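Local coordinates for polysialic acid O-acetyltransferase (Escherichia coli, PDB 3JQY), which transfers acetyl groups from acetyl-CoA to the sialic acid residues of the long capsular polysialic acid of the bacterium, at residues D34-G39 against K54-G59; S38-V43 against N60-I65; I129-M134 against I166-W171. All coordinates share one frame; numbering follows the deposited sequence. Where two conformers were deposited one is given.

Interaction 1. Residues D34-G39 against K54-G59; sequences DDNGSG and KVQFNG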
loop_
_atom_site.group_PDB
_atom_site.type_symbol
_atom_site.label_atom_id
_atom_site.label_comp_id
_atom_site.label_asym_id
_atom_site.label_seq_id
_atom_site.Cartn_x
_atom_site.Cartn_y
_atom_site.Cartn_z
ATOM N N ASP B 34 14.338 -27.870 -2.959
ATOM C CA ASP B 34 15.695 -27.753 -2.449
ATOM C C ASP B 34 15.705 -28.088 -0.963
ATOM O O ASP B 34 14.990 -27.480 -0.174
ATOM C CB ASP B 34 16.237 -26.348 -2.678
ATOM C CG ASP B 34 17.692 -26.225 -2.292
ATOM O OD1 ASP B 34 18.479 -27.124 -2.659
ATOM O OD2 ASP B 34 18.047 -25.235 -1.618
ATOM N N ASP B 35 16.527 -29.056 -0.582
ATOM C CA ASP B 35 16.503 -29.564 0.783
ATOM C C ASP B 35 17.896 -29.517 1.399
ATOM O O ASP B 35 18.802 -30.221 0.955
ATOM C CB ASP B 35 15.950 -30.990 0.782
ATOM C CG ASP B 35 15.693 -31.527 2.178
ATOM O OD1 ASP B 35 16.175 -30.916 3.152
ATOM O OD2 ASP B 35 15.013 -32.573 2.291
ATOM N N ASN B 36 18.064 -28.670 2.413
ATOM C CA ASN B 36 19.349 -28.519 3.085
ATOM C C ASN B 36 19.412 -29.201 4.449
ATOM O O ASN B 36 20.408 -29.075 5.161
ATOM C CB ASN B 36 19.697 -27.041 3.256
ATOM C CG ASN B 36 19.790 -26.308 1.940
ATOM O OD1 ASN B 36 19.871 -26.921 0.872
ATOM N ND2 ASN B 36 19.781 -24.981 2.008
ATOM N N GLY B 37 18.354 -29.923 4.809
ATOM C CA GLY B 37 18.269 -30.549 6.116
ATOM C C GLY B 37 17.958 -32.034 6.045
ATOM O O GLY B 37 17.974 -32.632 4.970
ATOM N N SER B 38 17.674 -32.632 7.198
ATOM C CA SER B 38 17.352 -34.053 7.267
ATOM C C SER B 38 15.917 -34.285 7.732
ATOM O O SER B 38 15.328 -33.449 8.419
ATOM C CB SER B 38 18.315 -34.764 8.221
ATOM O OG SER B 38 18.175 -34.254 9.533
ATOM N N GLY B 39 15.362 -35.427 7.344
ATOM C CA GLY B 39 14.067 -35.861 7.831
ATOM C C GLY B 39 12.886 -35.124 7.230
ATOM O O GLY B 39 11.751 -35.344 7.644
ATOM N N LYS B 54 7.915 -23.561 -5.704
ATOM C CA LYS B 54 9.175 -23.908 -5.060
ATOM C C LYS B 54 8.995 -24.266 -3.588
ATOM O O LYS B 54 8.204 -23.647 -2.884
ATOM C CB LYS B 54 10.157 -22.742 -5.194
ATOM C CG LYS B 54 10.549 -22.431 -6.636
ATOM C CD LYS B 54 10.779 -20.937 -6.862
ATOM C CE LYS B 54 11.801 -20.362 -5.892
ATOM N NZ LYS B 54 13.089 -21.108 -5.925
ATOM N N VAL B 55 9.727 -25.280 -3.137
ATOM C CA VAL B 55 9.812 -25.582 -1.717
ATOM C C VAL B 55 11.286 -25.599 -1.318
ATOM O O VAL B 55 12.130 -26.175 -2.012
ATOM C CB VAL B 55 9.114 -26.906 -1.350
ATOM C CG1 VAL B 55 9.707 -28.059 -2.127
ATOM C CG2 VAL B 55 9.217 -27.170 0.153
ATOM N N GLN B 56 11.582 -24.922 -0.218
ATOM C CA GLN B 56 12.936 -24.794 0.287
ATOM C C GLN B 56 12.941 -25.237 1.739
ATOM O O GLN B 56 12.275 -24.635 2.573
ATOM C CB GLN B 56 13.397 -23.337 0.182
ATOM C CG GLN B 56 14.765 -23.063 0.777
ATOM C CD GLN B 56 15.888 -23.501 -0.130
ATOM O OE1 GLN B 56 15.931 -23.131 -1.306
ATOM N NE2 GLN B 56 16.814 -24.288 0.410
ATOM N N PHE B 57 13.683 -26.296 2.042
ATOM C CA PHE B 57 13.824 -26.765 3.415
ATOM C C PHE B 57 15.167 -26.293 3.959
ATOM O O PHE B 57 16.212 -26.820 3.572
ATOM C CB PHE B 57 13.793 -28.300 3.477
ATOM C CG PHE B 57 12.460 -28.923 3.111
ATOM C CD1 PHE B 57 11.403 -28.910 4.007
ATOM C CD2 PHE B 57 12.291 -29.565 1.895
ATOM C CE1 PHE B 57 10.194 -29.497 3.691
ATOM C CE2 PHE B 57 11.083 -30.159 1.568
ATOM C CZ PHE B 57 10.032 -30.128 2.469
ATOM N N ASN B 58 15.141 -25.296 4.838
ATOM C CA ASN B 58 16.353 -24.827 5.510
ATOM C C ASN B 58 16.319 -25.245 6.976
ATOM O O ASN B 58 16.422 -24.410 7.876
ATOM C CB ASN B 58 16.473 -23.301 5.437
ATOM C CG ASN B 58 16.814 -22.793 4.048
ATOM O OD1 ASN B 58 17.408 -23.499 3.239
ATOM N ND2 ASN B 58 16.438 -21.549 3.770
ATOM N N GLY B 59 16.164 -26.542 7.204
ATOM C CA GLY B 59 16.042 -27.084 8.544
ATOM C C GLY B 59 15.660 -28.551 8.480
ATOM O O GLY B 59 15.632 -29.139 7.407
#
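Neighbouring coils of a left-handed beta-helix meet as parallel strands, and here Asp34 and Asp35 pair with Gln56 and Phe57 of the following coil. Three backbone bonds sew them together: Asp34 N to Val55 O (2.9 Å), Phe57 N to Asp34 O (2.8 Å) and Asn36 N to Phe57 O (2.9 Å), the last reaching past the end of strand 31-35. On one face the side chains of Asp34 and Gln56 lie side by side and point the same way. A bend in Gln56 at chi2 (78°) turns CD off the extended path, and NE2 donates to Asp34 OD2 at 2.6 Å. The bond runs close to the amide plane but meets the oxygen on its anti side, 35° out of the carboxylate plane. NE2 also makes a weak bond to Asn58 OD1 at 3.0 Å, so one amide group serves two neighbours. An alanine at Gln56 would probably leave the Asp34 carboxylate without this donor and Asn58 freer to turn. On the other face Asp35 OD1 comes within 3.6 Å of Phe57 CB and closes an Asx turn by accepting from Gly37 N (2.9 Å). Gly37 sits tight against the next coil: a beta carbon there would run into Gly59 O. The Phe57 ring has Val55 CG2 over one face, toward the rim, and its plane is nearly parallel to that of Phe79, which it meets. Strand 53-58 thus lies between strands 31-35 and 71-80, parallel to both.

Interaction 2. Residues S38-V43 against N60-I65; sequences SGNVFV and NNNKLI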
loop_
_atom_site.group_PDB
_atom_site.type_symbol
_atom_site.label_atom_id
_atom_site.label_comp_id
_atom_site.label_asym_id
_atom_site.label_seq_id
_atom_site.Cartn_x
_atom_site.Cartn_y
_atom_site.Cartn_z
ATOM N N SER B 38 17.674 -32.632 7.198
ATOM C CA SER B 38 17.352 -34.053 7.267
ATOM C C SER B 38 15.917 -34.285 7.732
ATOM O O SER B 38 15.328 -33.449 8.419
ATOM C CB SER B 38 18.315 -34.764 8.221
ATOM O OG SER B 38 18.175 -34.254 9.533
ATOM N N GLY B 39 15.362 -35.427 7.344
ATOM C CA GLY B 39 14.067 -35.861 7.831
ATOM C C GLY B 39 12.886 -35.124 7.230
ATOM O O GLY B 39 11.751 -35.344 7.644
ATOM N N ASN B 40 13.145 -34.253 6.259
ATOM C CA ASN B 40 12.078 -33.455 5.648
ATOM C C ASN B 40 11.174 -34.268 4.730
ATOM O O ASN B 40 11.629 -35.206 4.074
ATOM C CB ASN B 40 12.678 -32.277 4.883
ATOM C CG ASN B 40 13.438 -31.330 5.785
ATOM O OD1 ASN B 40 14.584 -30.969 5.503
ATOM N ND2 ASN B 40 12.811 -30.929 6.882
ATOM N N VAL B 41 9.893 -33.897 4.675
ATOM C CA VAL B 41 8.924 -34.620 3.868
ATOM C C VAL B 41 8.045 -33.674 3.059
ATOM O O VAL B 41 7.512 -32.712 3.592
ATOM C CB VAL B 41 8.027 -35.501 4.754
ATOM C CG1 VAL B 41 6.917 -36.116 3.939
ATOM C CG2 VAL B 41 8.865 -36.580 5.441
ATOM N N PHE B 42 7.914 -33.956 1.767
ATOM C CA PHE B 42 7.012 -33.221 0.896
ATOM C C PHE B 42 6.060 -34.248 0.300
ATOM O O PHE B 42 6.492 -35.156 -0.414
ATOM C CB PHE B 42 7.821 -32.502 -0.191
ATOM C CG PHE B 42 6.986 -31.793 -1.231
ATOM C CD1 PHE B 42 5.743 -31.264 -0.917
ATOM C CD2 PHE B 42 7.462 -31.638 -2.522
ATOM C CE1 PHE B 42 4.993 -30.599 -1.877
ATOM C CE2 PHE B 42 6.712 -30.981 -3.486
ATOM C CZ PHE B 42 5.483 -30.454 -3.159
ATOM N N VAL B 43 4.778 -34.134 0.634
ATOM C CA VAL B 43 3.758 -35.012 0.074
ATOM C C VAL B 43 2.850 -34.170 -0.806
ATOM O O VAL B 43 2.224 -33.223 -0.329
ATOM C CB VAL B 43 2.917 -35.683 1.172
ATOM C CG1 VAL B 43 1.852 -36.578 0.551
ATOM C CG2 VAL B 43 3.813 -36.483 2.112
ATOM N N ASN B 60 15.351 -29.129 9.635
ATOM C CA ASN B 60 15.089 -30.561 9.733
ATOM C C ASN B 60 13.671 -30.897 10.173
ATOM O O ASN B 60 13.015 -30.108 10.856
ATOM C CB ASN B 60 16.071 -31.187 10.726
ATOM C CG ASN B 60 17.507 -30.788 10.456
ATOM O OD1 ASN B 60 17.944 -30.742 9.308
ATOM N ND2 ASN B 60 18.254 -30.503 11.521
ATOM N N ASN B 61 13.214 -32.088 9.795
ATOM C CA ASN B 61 11.960 -32.637 10.298
ATOM C C ASN B 61 10.767 -31.739 10.022
ATOM O O ASN B 61 9.871 -31.608 10.861
ATOM C CB ASN B 61 12.073 -32.934 11.792
ATOM C CG ASN B 61 13.177 -33.926 12.095
ATOM O OD1 ASN B 61 13.877 -33.809 13.100
ATOM N ND2 ASN B 61 13.352 -34.898 11.208
ATOM N N ASN B 62 10.769 -31.121 8.846
ATOM C CA ASN B 62 9.638 -30.315 8.395
ATOM C C ASN B 62 8.720 -31.147 7.522
ATOM O O ASN B 62 9.133 -32.162 6.974
ATOM C CB ASN B 62 10.140 -29.123 7.586
ATOM C CG ASN B 62 11.069 -28.236 8.382
ATOM O OD1 ASN B 62 12.275 -28.195 8.139
ATOM N ND2 ASN B 62 10.514 -27.524 9.343
ATOM N N LYS B 63 7.471 -30.716 7.390
ATOM C CA LYS B 63 6.540 -31.394 6.499
ATOM C C LYS B 63 5.675 -30.419 5.713
ATOM O O LYS B 63 5.072 -29.505 6.283
ATOM C CB LYS B 63 5.657 -32.375 7.269
ATOM C CG LYS B 63 4.884 -33.341 6.352
ATOM C CD LYS B 63 4.157 -34.418 7.152
ATOM C CE LYS B 63 3.442 -35.405 6.239
ATOM N NZ LYS B 63 2.720 -36.448 7.022
ATOM N N LEU B 64 5.638 -30.621 4.399
ATOM C CA LEU B 64 4.723 -29.905 3.513
ATOM C C LEU B 64 3.769 -30.916 2.894
ATOM O O LEU B 64 4.209 -31.896 2.288
ATOM C CB LEU B 64 5.488 -29.184 2.406
ATOM C CG LEU B 64 4.648 -28.590 1.269
ATOM C CD1 LEU B 64 3.670 -27.564 1.810
ATOM C CD2 LEU B 64 5.533 -27.978 0.192
ATOM N N ILE B 65 2.474 -30.671 3.057
ATOM C CA ILE B 65 1.435 -31.511 2.475
ATOM C C ILE B 65 0.556 -30.647 1.586
ATOM O O ILE B 65 -0.013 -29.653 2.046
ATOM C CB ILE B 65 0.513 -32.095 3.558
ATOM C CG1 ILE B 65 1.287 -33.021 4.490
ATOM C CG2 ILE B 65 -0.681 -32.826 2.911
ATOM C CD1 ILE B 65 0.540 -33.325 5.771
HETATM O O HOH W 1 16.294 -35.374 11.020
HETATM O O HOH W 2 9.284 -34.610 8.558
#
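Val41 to Val43 run beside Lys63 to Ile65 as parallel strands, their axes 4.8 Å apart and only 3° from perfect alignment. Stacked strands of this kind make up one side of the left-handed beta-helix, and the two coils already keep step through the turn before them, where Ser38 lies opposite Asn60. Between the strands the bonds alternate in the usual parallel manner: Leu64 N gives its hydrogen to Val41 O and Val43 N to Leu64 O, while Val41 N reaches back to Asn62 O. The turn adds a side-chain bond, for Ser38 N donates to Asn60 OD1 at 2.8 Å, the donor tilted 34° from the carbonyl plane. Phe42 and Leu64 share a face and lie side by side, pointing the same way. Leu64 CG is anti to the backbone N (chi1 170°), as is that of Phe42, and these matching torsions keep the two side chains in step; Leu64 CD2 closes on Phe42 CE1 at 3.4 Å, a tight apolar contact. Leu64 O lies in the plane of the same ring, at its edge. The other face carries Val41, Lys63, Val43 and Ile65; the extended Lys63 lays CG 4.1 Å from Val41 CB and passes CE by Val43 CG2 at 4.3 Å. Asn40 and Asn62 also lie side by side, both against Phe57, and Leu64 packs on Val55, Phe79 and Val86. Where the turn leads into the strands, a single water donates to both coils, to Gly39 O at 2.7 Å and to Asn62 O at 2.9 Å.

Interaction 3. Residues I129-M134 against I166-W171; sequences IGHDCM and ISSYVW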
loop_
_atom_site.group_PDB
_atom_site.type_symbol
_atom_site.label_atom_id
_atom_site.label_comp_id
_atom_site.label_asym_id
_atom_site.label_seq_id
_atom_site.Cartn_x
_atom_site.Cartn_y
_atom_site.Cartn_z
ATOM N N ILE B 129 -6.002 -20.593 7.916
ATOM C CA ILE B 129 -7.112 -20.054 7.133
ATOM C C ILE B 129 -8.130 -21.165 6.955
ATOM O O ILE B 129 -7.777 -22.274 6.572
ATOM C CB ILE B 129 -6.657 -19.556 5.739
ATOM C CG1 ILE B 129 -5.537 -18.518 5.888
ATOM C CG2 ILE B 129 -7.839 -18.973 4.965
ATOM C CD1 ILE B 129 -5.151 -17.849 4.591
ATOM N N GLY B 130 -9.391 -20.864 7.236
ATOM C CA GLY B 130 -10.451 -21.858 7.183
ATOM C C GLY B 130 -10.839 -22.255 5.776
ATOM O O GLY B 130 -10.208 -21.848 4.799
ATOM N N HIS B 131 -11.890 -23.054 5.673
ATOM C CA HIS B 131 -12.398 -23.459 4.372
ATOM C C HIS B 131 -13.200 -22.328 3.759
ATOM O O HIS B 131 -13.689 -21.448 4.467
ATOM C CB HIS B 131 -13.297 -24.692 4.510
ATOM C CG HIS B 131 -12.723 -25.769 5.375
ATOM N ND1 HIS B 131 -11.617 -26.507 5.010
ATOM C CD2 HIS B 131 -13.113 -26.248 6.581
ATOM C CE1 HIS B 131 -11.343 -27.384 5.958
ATOM N NE2 HIS B 131 -12.235 -27.247 6.924
ATOM N N ASP B 132 -13.326 -22.354 2.437
ATOM C CA ASP B 132 -14.226 -21.457 1.713
ATOM C C ASP B 132 -13.930 -19.973 1.903
ATOM O O ASP B 132 -14.842 -19.142 1.835
ATOM C CB ASP B 132 -15.682 -21.737 2.095
ATOM C CG ASP B 132 -16.107 -23.142 1.755
ATOM O OD1 ASP B 132 -15.954 -23.539 0.578
ATOM O OD2 ASP B 132 -16.598 -23.845 2.666
ATOM N N CYS B 133 -12.665 -19.630 2.116
ATOM C CA CYS B 133 -12.292 -18.218 2.198
ATOM C C CYS B 133 -11.969 -17.620 0.831
ATOM O O CYS B 133 -11.581 -18.329 -0.105
ATOM C CB CYS B 133 -11.113 -18.002 3.156
ATOM S SG CYS B 133 -11.529 -18.265 4.899
ATOM N N MET B 134 -12.154 -16.309 0.724
ATOM C CA MET B 134 -11.762 -15.563 -0.462
ATOM C C MET B 134 -10.733 -14.532 -0.028
ATOM O O MET B 134 -11.074 -13.523 0.588
ATOM C CB MET B 134 -12.975 -14.876 -1.101
ATOM C CG MET B 134 -12.648 -14.112 -2.390
ATOM S SD MET B 134 -14.136 -13.634 -3.304
ATOM C CE MET B 134 -14.839 -12.413 -2.195
ATOM N N ILE B 166 -7.856 -17.207 10.765
ATOM C CA ILE B 166 -8.948 -16.773 9.910
ATOM C C ILE B 166 -9.960 -17.909 9.808
ATOM O O ILE B 166 -9.649 -18.983 9.311
ATOM C CB ILE B 166 -8.436 -16.367 8.516
ATOM C CG1 ILE B 166 -7.345 -15.299 8.652
ATOM C CG2 ILE B 166 -9.591 -15.888 7.634
ATOM C CD1 ILE B 166 -6.653 -14.955 7.364
ATOM N N SER B 167 -11.168 -17.672 10.312
ATOM C CA SER B 167 -12.197 -18.708 10.309
ATOM C C SER B 167 -12.644 -19.059 8.896
ATOM O O SER B 167 -12.286 -18.385 7.932
ATOM C CB SER B 167 -13.403 -18.273 11.142
ATOM O OG SER B 167 -13.060 -18.173 12.515
ATOM N N SER B 168 -13.448 -20.109 8.783
ATOM C CA SER B 168 -14.018 -20.466 7.493
ATOM C C SER B 168 -14.928 -19.358 6.986
ATOM O O SER B 168 -15.563 -18.646 7.764
ATOM C CB SER B 168 -14.794 -21.784 7.593
ATOM O OG SER B 168 -13.910 -22.864 7.859
ATOM N N TYR B 169 -14.977 -19.224 5.667
ATOM C CA TYR B 169 -15.900 -18.315 4.994
ATOM C C TYR B 169 -15.658 -16.849 5.374
ATOM O O TYR B 169 -16.579 -16.123 5.758
ATOM C CB TYR B 169 -17.365 -18.729 5.215
ATOM C CG TYR B 169 -18.271 -18.208 4.122
ATOM C CD1 TYR B 169 -18.099 -18.622 2.813
ATOM C CD2 TYR B 169 -19.273 -17.279 4.394
ATOM C CE1 TYR B 169 -18.900 -18.145 1.790
ATOM C CE2 TYR B 169 -20.099 -16.794 3.366
ATOM C CZ TYR B 169 -19.899 -17.235 2.070
ATOM O OH TYR B 169 -20.687 -16.770 1.037
ATOM N N VAL B 170 -14.404 -16.433 5.247
ATOM C CA VAL B 170 -14.022 -15.038 5.424
ATOM C C VAL B 170 -13.540 -14.450 4.103
ATOM O O VAL B 170 -12.833 -15.108 3.344
ATOM C CB VAL B 170 -12.922 -14.892 6.497
ATOM C CG1 VAL B 170 -12.346 -13.482 6.499
ATOM C CG2 VAL B 170 -13.497 -15.237 7.867
ATOM N N TRP B 171 -13.939 -13.208 3.837
ATOM C CA TRP B 171 -13.470 -12.469 2.671
ATOM C C TRP B 171 -12.445 -11.447 3.145
ATOM O O TRP B 171 -12.788 -10.507 3.877
ATOM C CB TRP B 171 -14.651 -11.788 1.974
ATOM C CG TRP B 171 -14.280 -10.800 0.880
ATOM C CD1 TRP B 171 -13.078 -10.675 0.253
ATOM C CD2 TRP B 171 -15.150 -9.829 0.279
ATOM N NE1 TRP B 171 -13.134 -9.673 -0.697
ATOM C CE2 TRP B 171 -14.400 -9.143 -0.702
ATOM C CE3 TRP B 171 -16.486 -9.471 0.480
ATOM C CZ2 TRP B 171 -14.941 -8.112 -1.469
ATOM C CZ3 TRP B 171 -17.025 -8.453 -0.293
ATOM C CH2 TRP B 171 -16.253 -7.784 -1.252
#
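Met134 and Trp171, with Ile166 at the far end, bury much of the surface in this contact. The side chains of Met134 and Trp171 lie side by side, pointing the same way. A bend at chi3 (68°) swings Met134 CE over the indole, where the methyl sits 3.4 Å from the centroid of the five-membered ring in a CH-pi contact. SD stands farther off, at 4.9 Å from that centroid, completing a Met-aromatic pair. In the backbone, Met134 N donates to Val170 O at 3.0 Å. Ile166 O takes the hydrogen of Gly130 N (2.8 Å), whereas the packing of its side chain on Ile129 and Cys133 is less certain because two conformers were modelled. Between these ends Tyr169 N donates to His131 O at 2.8 Å, and Val170 N donates to Cys133 SG at 3.4 Å, an ordinary length for a sulfur acceptor, with 162° at the hydrogen. Trp171 also meets His147 of a neighbouring subunit edge-to-face, a residue that by similarity binds acetyl-CoA. With Asp132 and Tyr169 both at positive phi, the two segments turn in step, as stacked corners of the left-handed beta-helix in hexapeptide-repeat transferases.

Interactions 1 and 2 join the same pair of successive coils on adjoining sides: they share Ser38 and Gly39, their centres are 8 Å apart, and Asn40 of the second touches Phe57 of the first. Interaction 3 repeats the coil-to-coil principle farther along the helix, at a corner instead of a side. Its centre lies about 29 Å from that of interaction 1 and 26 Å from that of interaction 2, and neither touches it. Only interaction 3 comes near the probable acetyl-CoA site: there Trp171 packs on Asp145 and His147 of a neighbouring subunit, while between side chains Lys215 lies farther off, about 11 Å from Trp171, and Lys180 about 12 Å from Ile166.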